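Local coordinates for protein family 88 glycosyl hydrolase (Bacteroides thetaiotaomicron, PDB 5NOA) that probably acts as a glycoside hydrolase with an alpha/alpha-barrel fold, in the breakdown of complex arabinogalactan glycans by a human gut bacterium, at residues A[267-270]-A[271-275]; A[321-325]-A[326-330]. All coordinates share one frame; numbering follows the deposited sequence.

Overall arrangement
Coming from the N terminus, the chain first leaves helix 250-266 and turns back on itself at once: interaction 1 closes this tight bend, residues 267-275, in the loop that leads on to helix 289-304. Interaction 2 comes later, at the C-terminal end of helix 310-328, where residues 321-330 form the last helical turns and the exit. The two contacts follow in series, neither enclosing the other. Their centres lie about 13 Å apart, and they touch directly, the rings of Tyr273 and Tyr323 meeting edge-to-face. Interaction 1 also packs along helix 310-328 through Gln268 and Trp274, whereas interaction 2 reaches helices 289-304, 29-47 and 358-377.

Interaction 1 (A[267-270]-A[271-275]); sequences CQQP and EGYWT
The Trp274 indole carries Gln268 CA over one face, in a CH-pi contact 3.8 Å from the five-membered ring's centroid, while Cys267 SG sits in plane at its edge, 3.8 Å from Trp274 CD1. Gln268 CB follows at the rim of the same face, 3.6 Å from Trp274 CZ2. The Tyr273 ring has Thr275 CG2 in plane at its edge and Gln269 CG coming in obliquely. The Gln268 chain runs extended, CG anti to the backbone N (chi1 -176°), which carries its amide past the indole until NE2 donates to Gly272 O at 2.9 Å; a second acceptor, Val316 O, helps fix its rotation. The backbone makes a type I turn, closed by Gly272 N to Gln269 O (2.9 Å), with Gln269 N donating to Tyr273 O at 2.8 Å. This is the type I plus G1 bulge pattern; the positive phi of Gly272 would jam a side chain against the preceding carbonyl. A leucine in place of Trp274 would probably leave Val264 O without its indole N-H donor and Gln268 CA without its aromatic face. Bent at chi2, the Gln269 chain turns its amide toward Thr275 and two waters: water 1 donates to Cys267 O and accepts from Gln269 NE2 and Thr275 N; water 2 donates to Gln269 OE1 and Glu271 OE1. Water thus engages both ends of this amide, which implies a definite orientation.

Interaction 2 (A[321-325]-A[326-330]); sequences WKYLS and TVALQ
Tyr323 swings its CG anti to the backbone N (chi1 162°), which brings the phenol ring against the valine four residues on, CE1 of Tyr323 3.6 Å from CG1 of Val327. The two side chains cross at about a right angle, and the methyl of Ala328 comes obliquely from the same side of the ring plane, nearer CE2, CZ and OH. Beyond it the Tyr323 hydroxyl bonds to Thr289. Thr326 turns OG1 between its backbone N and carbonyl carbon (chi1 63°), which folds the hydroxyl back onto Lys322 O in a very short bond of 2.5 Å; Thr326 N donates to the same oxygen at 3.0 Å. All this belongs to the end of helix 310-328, where the winding widens into a pi-type turn. Tyr323 O is the pivot, taking Val327 N at 2.9 Å in the alpha pattern and Ala328 N at 3.1 Å one residue further along. Leu329 N then reaches back five residues to Leu324 O (3.0 Å), and Leu329 is the first residue to leave helical angles. One residue before Thr326, Ser325 repeats its pattern: OG and N both bond Trp321 O, from opposite faces of the carbonyl plane, the OG bond being 2.8 Å, while Ser325 CB rests over one face of the Trp321 indole. At the exit, water 3 donates to both Ser325 O and Leu329 O, and the Leu329 side chain packs on Ile36 and Val40 of helix 29-47.

Interaction 1 (A[267-270]-A[271-275])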
ATOM      1  N   CYS A 267      -6.081   5.678  17.271  1.00  8.71           N
ATOM      2  CA  CYS A 267      -6.328   7.054  16.827  1.00  9.11           C
ATOM      3  C   CYS A 267      -7.345   7.173  15.692  1.00  8.94           C
ATOM      4  O   CYS A 267      -7.512   8.231  15.099  1.00  9.48           O
ATOM      5  CB  CYS A 267      -5.038   7.763  16.419  1.00  9.95           C
ATOM      6  SG  CYS A 267      -4.212   7.071  14.980  1.00 10.19           S
ATOM      7  N   GLN A 268      -8.161   6.159  15.500  1.00  9.23           N
ATOM      8  CA  GLN A 268      -9.282   6.269  14.569  1.00  8.70           C
ATOM      9  C   GLN A 268     -10.229   7.355  15.042  1.00  8.97           C
ATOM     10  O   GLN A 268     -10.487   7.470  16.240  1.00 10.26           O
ATOM     11  CB  GLN A 268     -10.020   4.925  14.493  1.00  9.49           C
ATOM     12  CG  GLN A 268     -11.148   4.874  13.485  1.00  9.59           C
ATOM     13  CD  GLN A 268     -11.861   3.522  13.505  1.00  9.38           C
ATOM     14  OE1 GLN A 268     -12.104   2.963  14.557  1.00 11.64           O
ATOM     15  NE2 GLN A 268     -12.214   3.016  12.339  1.00  9.15           N
ATOM     16  N   GLN A 269     -10.760   8.157  14.120  1.00  8.22           N
ATOM     17  CA  GLN A 269     -11.742   9.127  14.550  1.00  9.47           C
ATOM     18  C   GLN A 269     -13.046   8.427  14.936  1.00 10.98           C
ATOM     19  O   GLN A 269     -13.350   7.326  14.459  1.00 11.95           O
ATOM     20  CB  GLN A 269     -12.063  10.141  13.460  1.00  9.72           C
ATOM     21  CG  GLN A 269     -10.874  10.975  13.035  1.00  9.24           C
ATOM     22  CD  GLN A 269     -10.301  11.769  14.188  1.00 10.21           C
ATOM     23  OE1 GLN A 269     -11.041  12.342  14.970  1.00 12.81           O
ATOM     24  NE2 GLN A 269      -9.002  11.712  14.365  1.00 12.01           N
ATOM     25  N   PRO A 270     -13.823   9.065  15.792  1.00 14.92           N
ATOM     26  CA  PRO A 270     -15.163   8.515  16.090  1.00 16.53           C
ATOM     27  C   PRO A 270     -16.025   8.154  14.831  1.00 17.52           C
ATOM     28  O   PRO A 270     -16.818   7.198  14.838  1.00 21.24           O
ATOM     29  CB  PRO A 270     -15.774   9.622  16.939  1.00 14.30           C
ATOM     30  CG  PRO A 270     -14.583  10.304  17.589  1.00 18.11           C
ATOM     31  CD  PRO A 270     -13.538  10.300  16.561  1.00 15.64           C
ATOM     32  N   GLU A 271     -15.854   8.921  13.763  1.00 16.54           N
ATOM     33  CA  GLU A 271     -16.590   8.751  12.513  1.00 15.76           C
ATOM     34  C   GLU A 271     -16.076   7.575  11.657  1.00 15.39           C
ATOM     35  O   GLU A 271     -16.680   7.251  10.637  1.00 18.15           O
ATOM     36  CB  GLU A 271     -16.450  10.027  11.680  1.00 19.69           C
ATOM     37  CG  GLU A 271     -17.171  11.196  12.288  1.00 23.56           C
ATOM     38  CD  GLU A 271     -16.340  12.045  13.244  1.00 23.32           C
ATOM     39  OE1 GLU A 271     -15.161  11.729  13.600  1.00 18.94           O
ATOM     40  OE2 GLU A 271     -16.914  13.072  13.628  1.00 30.75           O
ATOM     41  N   GLY A 272     -14.954   6.965  12.035  1.00 11.25           N
ATOM     42  CA  GLY A 272     -14.462   5.747  11.373  1.00 11.10           C
ATOM     43  C   GLY A 272     -13.277   5.902  10.438  1.00  9.77           C
ATOM     44  O   GLY A 272     -12.602   4.933  10.141  1.00 11.08           O
ATOM     45  N   TYR A 273     -13.028   7.125  10.015  1.00  9.81           N
ATOM     46  CA  TYR A 273     -11.858   7.451   9.209  1.00  8.23           C
ATOM     47  C   TYR A 273     -10.686   7.875  10.072  1.00  7.69           C
ATOM     48  O   TYR A 273     -10.842   8.112  11.278  1.00  8.85           O
ATOM     49  CB  TYR A 273     -12.215   8.497   8.143  1.00  9.35           C
ATOM     50  CG  TYR A 273     -12.791   9.782   8.650  1.00  9.63           C
ATOM     51  CD1 TYR A 273     -11.990  10.752   9.234  1.00 10.10           C
ATOM     52  CD2 TYR A 273     -14.140  10.045   8.554  1.00 10.95           C
ATOM     53  CE1 TYR A 273     -12.527  11.949   9.681  1.00 10.67           C
ATOM     54  CE2 TYR A 273     -14.672  11.220   9.015  1.00 11.58           C
ATOM     55  CZ  TYR A 273     -13.854  12.188   9.574  1.00 10.53           C
ATOM     56  OH  TYR A 273     -14.347  13.383  10.032  1.00 12.98           O
ATOM     57  N   TRP A 274      -9.539   8.022   9.420  1.00  7.46           N
ATOM     58  CA  TRP A 274      -8.370   8.652   9.974  1.00  7.45           C
ATOM     59  C   TRP A 274      -8.136   9.963   9.247  1.00  7.35           C
ATOM     60  O   TRP A 274      -8.224  10.020   8.035  1.00  9.17           O
ATOM     61  CB  TRP A 274      -7.150   7.765   9.841  1.00  7.59           C
ATOM     62  CG  TRP A 274      -7.127   6.623  10.815  1.00  7.12           C
ATOM     63  CD1 TRP A 274      -6.372   6.540  11.930  1.00  7.70           C
ATOM     64  CD2 TRP A 274      -7.833   5.376  10.716  1.00  7.06           C
ATOM     65  NE1 TRP A 274      -6.556   5.326  12.545  1.00  8.20           N
ATOM     66  CE2 TRP A 274      -7.433   4.591  11.808  1.00  6.85           C
ATOM     67  CE3 TRP A 274      -8.724   4.834   9.803  1.00  7.14           C
ATOM     68  CZ2 TRP A 274      -7.921   3.323  12.013  1.00  7.18           C
ATOM     69  CZ3 TRP A 274      -9.202   3.562  10.010  1.00  7.69           C
ATOM     70  CH2 TRP A 274      -8.781   2.825  11.085  1.00  7.53           C
ATOM     71  N   THR A 275      -7.826  10.993  10.002  1.00  7.66           N
ATOM     72  CA  THR A 275      -7.534  12.300   9.438  1.00  7.56           C
ATOM     73  C   THR A 275      -6.119  12.338   8.892  1.00  7.31           C
ATOM     74  O   THR A 275      -5.236  11.561   9.316  1.00  8.04           O
ATOM     75  CB  THR A 275      -7.770  13.415  10.475  1.00  8.84           C
ATOM     76  OG1 THR A 275      -7.116  13.087  11.698  1.00  9.05           O
ATOM     77  CG2 THR A 275      -9.231  13.596  10.760  1.00  8.32           C
TER
HETATM   78  O   HOH W   1      -7.159   9.929  12.895  1.00  8.86           O
HETATM   79  O   HOH W   2     -13.326  13.532  14.449  1.00 20.91           O

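Interaction 2 (A[321-325]-A[326-330])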
ATOM      1  N   TRP A 321     -14.990   0.406   7.586  1.00  8.92           N
ATOM      2  CA  TRP A 321     -15.734  -0.037   6.400  1.00  9.69           C
ATOM      3  C   TRP A 321     -17.038   0.715   6.253  1.00 10.01           C
ATOM      4  O   TRP A 321     -17.478   1.005   5.149  1.00 10.59           O
ATOM      5  CB  TRP A 321     -15.970  -1.555   6.400  1.00 10.16           C
ATOM      6  CG  TRP A 321     -16.727  -1.948   5.181  1.00  9.67           C
ATOM      7  CD1 TRP A 321     -18.044  -2.248   5.116  1.00 11.14           C
ATOM      8  CD2 TRP A 321     -16.237  -1.944   3.844  1.00  9.62           C
ATOM      9  NE1 TRP A 321     -18.412  -2.467   3.802  1.00 11.95           N
ATOM     10  CE2 TRP A 321     -17.316  -2.280   3.007  1.00 10.36           C
ATOM     11  CE3 TRP A 321     -14.972  -1.694   3.265  1.00 10.81           C
ATOM     12  CZ2 TRP A 321     -17.177  -2.352   1.629  1.00 10.47           C
ATOM     13  CZ3 TRP A 321     -14.847  -1.770   1.902  1.00 11.17           C
ATOM     14  CH2 TRP A 321     -15.945  -2.106   1.105  1.00 11.21           C
ATOM     15  N   LYS A 322     -17.679   1.031   7.376  1.00 10.49           N
ATOM     16  CA  LYS A 322     -18.844   1.850   7.329  1.00 11.07           C
ATOM     17  C   LYS A 322     -18.569   3.211   6.629  1.00 11.08           C
ATOM     18  O   LYS A 322     -19.301   3.633   5.739  1.00 11.63           O
ATOM     19  CB  LYS A 322     -19.378   2.000   8.729  1.00 12.09           C
ATOM     20  CG  LYS A 322     -20.500   2.972   8.828  1.00 13.74           C
ATOM     21  CD  LYS A 322     -21.091   2.926  10.226  1.00 15.87           C
ATOM     22  CE  LYS A 322     -22.080   4.044  10.449  1.00 21.30           C
ATOM     23  NZ  LYS A 322     -23.323   3.713   9.744  1.00 23.40           N
ATOM     24  N   TYR A 323     -17.484   3.866   7.010  1.00  9.37           N
ATOM     25  CA  TYR A 323     -17.080   5.081   6.333  1.00  9.56           C
ATOM     26  C   TYR A 323     -16.822   4.825   4.848  1.00  8.65           C
ATOM     27  O   TYR A 323     -17.280   5.589   3.986  1.00  8.92           O
ATOM     28  CB  TYR A 323     -15.826   5.675   7.018  1.00  9.60           C
ATOM     29  CG  TYR A 323     -15.137   6.664   6.099  1.00  8.54           C
ATOM     30  CD1 TYR A 323     -15.639   7.944   5.896  1.00  9.88           C
ATOM     31  CD2 TYR A 323     -14.047   6.279   5.341  1.00  8.47           C
ATOM     32  CE1 TYR A 323     -15.069   8.808   4.993  1.00  9.40           C
ATOM     33  CE2 TYR A 323     -13.453   7.150   4.450  1.00  8.94           C
ATOM     34  CZ  TYR A 323     -13.982   8.414   4.261  1.00  8.58           C
ATOM     35  OH  TYR A 323     -13.458   9.317   3.351  1.00  9.01           O
ATOM     36  N   LEU A 324     -16.040   3.792   4.538  1.00  8.23           N
ATOM     37  CA  LEU A 324     -15.677   3.575   3.126  1.00  8.18           C
ATOM     38  C   LEU A 324     -16.884   3.328   2.261  1.00  8.44           C
ATOM     39  O   LEU A 324     -16.947   3.812   1.160  1.00  9.91           O
ATOM     40  CB  LEU A 324     -14.688   2.423   3.014  1.00  8.00           C
ATOM     41  CG  LEU A 324     -13.302   2.680   3.607  1.00  8.59           C
ATOM     42  CD1 LEU A 324     -12.510   1.383   3.685  1.00 10.25           C
ATOM     43  CD2 LEU A 324     -12.552   3.725   2.805  1.00  8.63           C
ATOM     44  N   SER A 325     -17.818   2.541   2.768  1.00  8.86           N
ATOM     45  CA  SER A 325     -18.963   2.127   1.975  1.00 10.58           C
ATOM     46  C   SER A 325     -20.084   3.116   1.887  1.00 10.53           C
ATOM     47  O   SER A 325     -20.835   3.087   0.930  1.00 12.78           O
ATOM     48  CB  SER A 325     -19.449   0.766   2.468  1.00 12.60           C
ATOM     49  OG  SER A 325     -19.911   0.818   3.775  1.00 15.08           O
ATOM     50  N   THR A 326     -20.167   3.995   2.878  1.00 10.67           N
ATOM     51  CA  THR A 326     -21.233   4.991   2.964  1.00 13.88           C
ATOM     52  C   THR A 326     -20.864   6.386   2.543  1.00 14.71           C
ATOM     53  O   THR A 326     -21.730   7.122   2.092  1.00 19.63           O
ATOM     54  CB  THR A 326     -21.836   5.085   4.385  1.00 15.71           C
ATOM     55  OG1 THR A 326     -20.854   5.515   5.350  1.00 22.16           O
ATOM     56  CG2 THR A 326     -22.314   3.787   4.740  1.00 15.16           C
ATOM     57  N   VAL A 327     -19.630   6.776   2.818  1.00 11.45           N
ATOM     58  CA  VAL A 327     -19.207   8.152   2.608  1.00 12.45           C
ATOM     59  C   VAL A 327     -18.226   8.235   1.437  1.00 11.43           C
ATOM     60  O   VAL A 327     -18.434   9.053   0.513  1.00 12.97           O
ATOM     61  CB  VAL A 327     -18.601   8.756   3.890  1.00 13.93           C
ATOM     62  CG1 VAL A 327     -18.119  10.155   3.642  1.00 15.31           C
ATOM     63  CG2 VAL A 327     -19.617   8.705   5.023  1.00 15.80           C
ATOM     64  N   ALA A 328     -17.183   7.415   1.441  1.00 10.38           N
ATOM     65  CA  ALA A 328     -16.197   7.481   0.359  1.00 10.44           C
ATOM     66  C   ALA A 328     -16.774   7.000  -0.984  1.00  9.79           C
ATOM     67  O   ALA A 328     -16.562   7.622  -2.021  1.00 10.92           O
ATOM     68  CB  ALA A 328     -14.961   6.695   0.707  1.00 10.61           C
ATOM     69  N   LEU A 329     -17.465   5.870  -0.969  1.00  9.07           N
ATOM     70  CA  LEU A 329     -17.998   5.270  -2.178  1.00  9.03           C
ATOM     71  C   LEU A 329     -19.186   6.034  -2.709  1.00  9.36           C
ATOM     72  O   LEU A 329     -20.099   6.342  -1.985  1.00 11.53           O
ATOM     73  CB  LEU A 329     -18.440   3.854  -1.861  1.00  9.28           C
ATOM     74  CG  LEU A 329     -19.134   3.048  -2.967  1.00 10.39           C
ATOM     75  CD1 LEU A 329     -18.188   2.787  -4.130  1.00 10.17           C
ATOM     76  CD2 LEU A 329     -19.625   1.749  -2.361  1.00 11.23           C
ATOM     77  N   GLN A 330     -19.165   6.323  -3.999  1.00  9.60           N
ATOM     78  CA  GLN A 330     -20.288   6.964  -4.699  1.00 10.61           C
ATOM     79  C   GLN A 330     -21.026   5.905  -5.478  1.00 10.00           C
ATOM     80  O   GLN A 330     -20.449   4.855  -5.815  1.00 10.63           O
ATOM     81  CB  GLN A 330     -19.773   8.064  -5.629  1.00 12.39           C
ATOM     82  CG  GLN A 330     -18.884   9.049  -4.839  1.00 16.13           C
ATOM     83  CD  GLN A 330     -18.591  10.360  -5.482  1.00 20.68           C
ATOM     84  OE1 GLN A 330     -19.003  10.605  -6.601  1.00 28.60           O
ATOM     85  NE2 GLN A 330     -17.865  11.242  -4.752  1.00 23.49           N
TER
HETATM   86  O   HOH W   3     -21.944   4.690  -0.992  1.00 16.99           O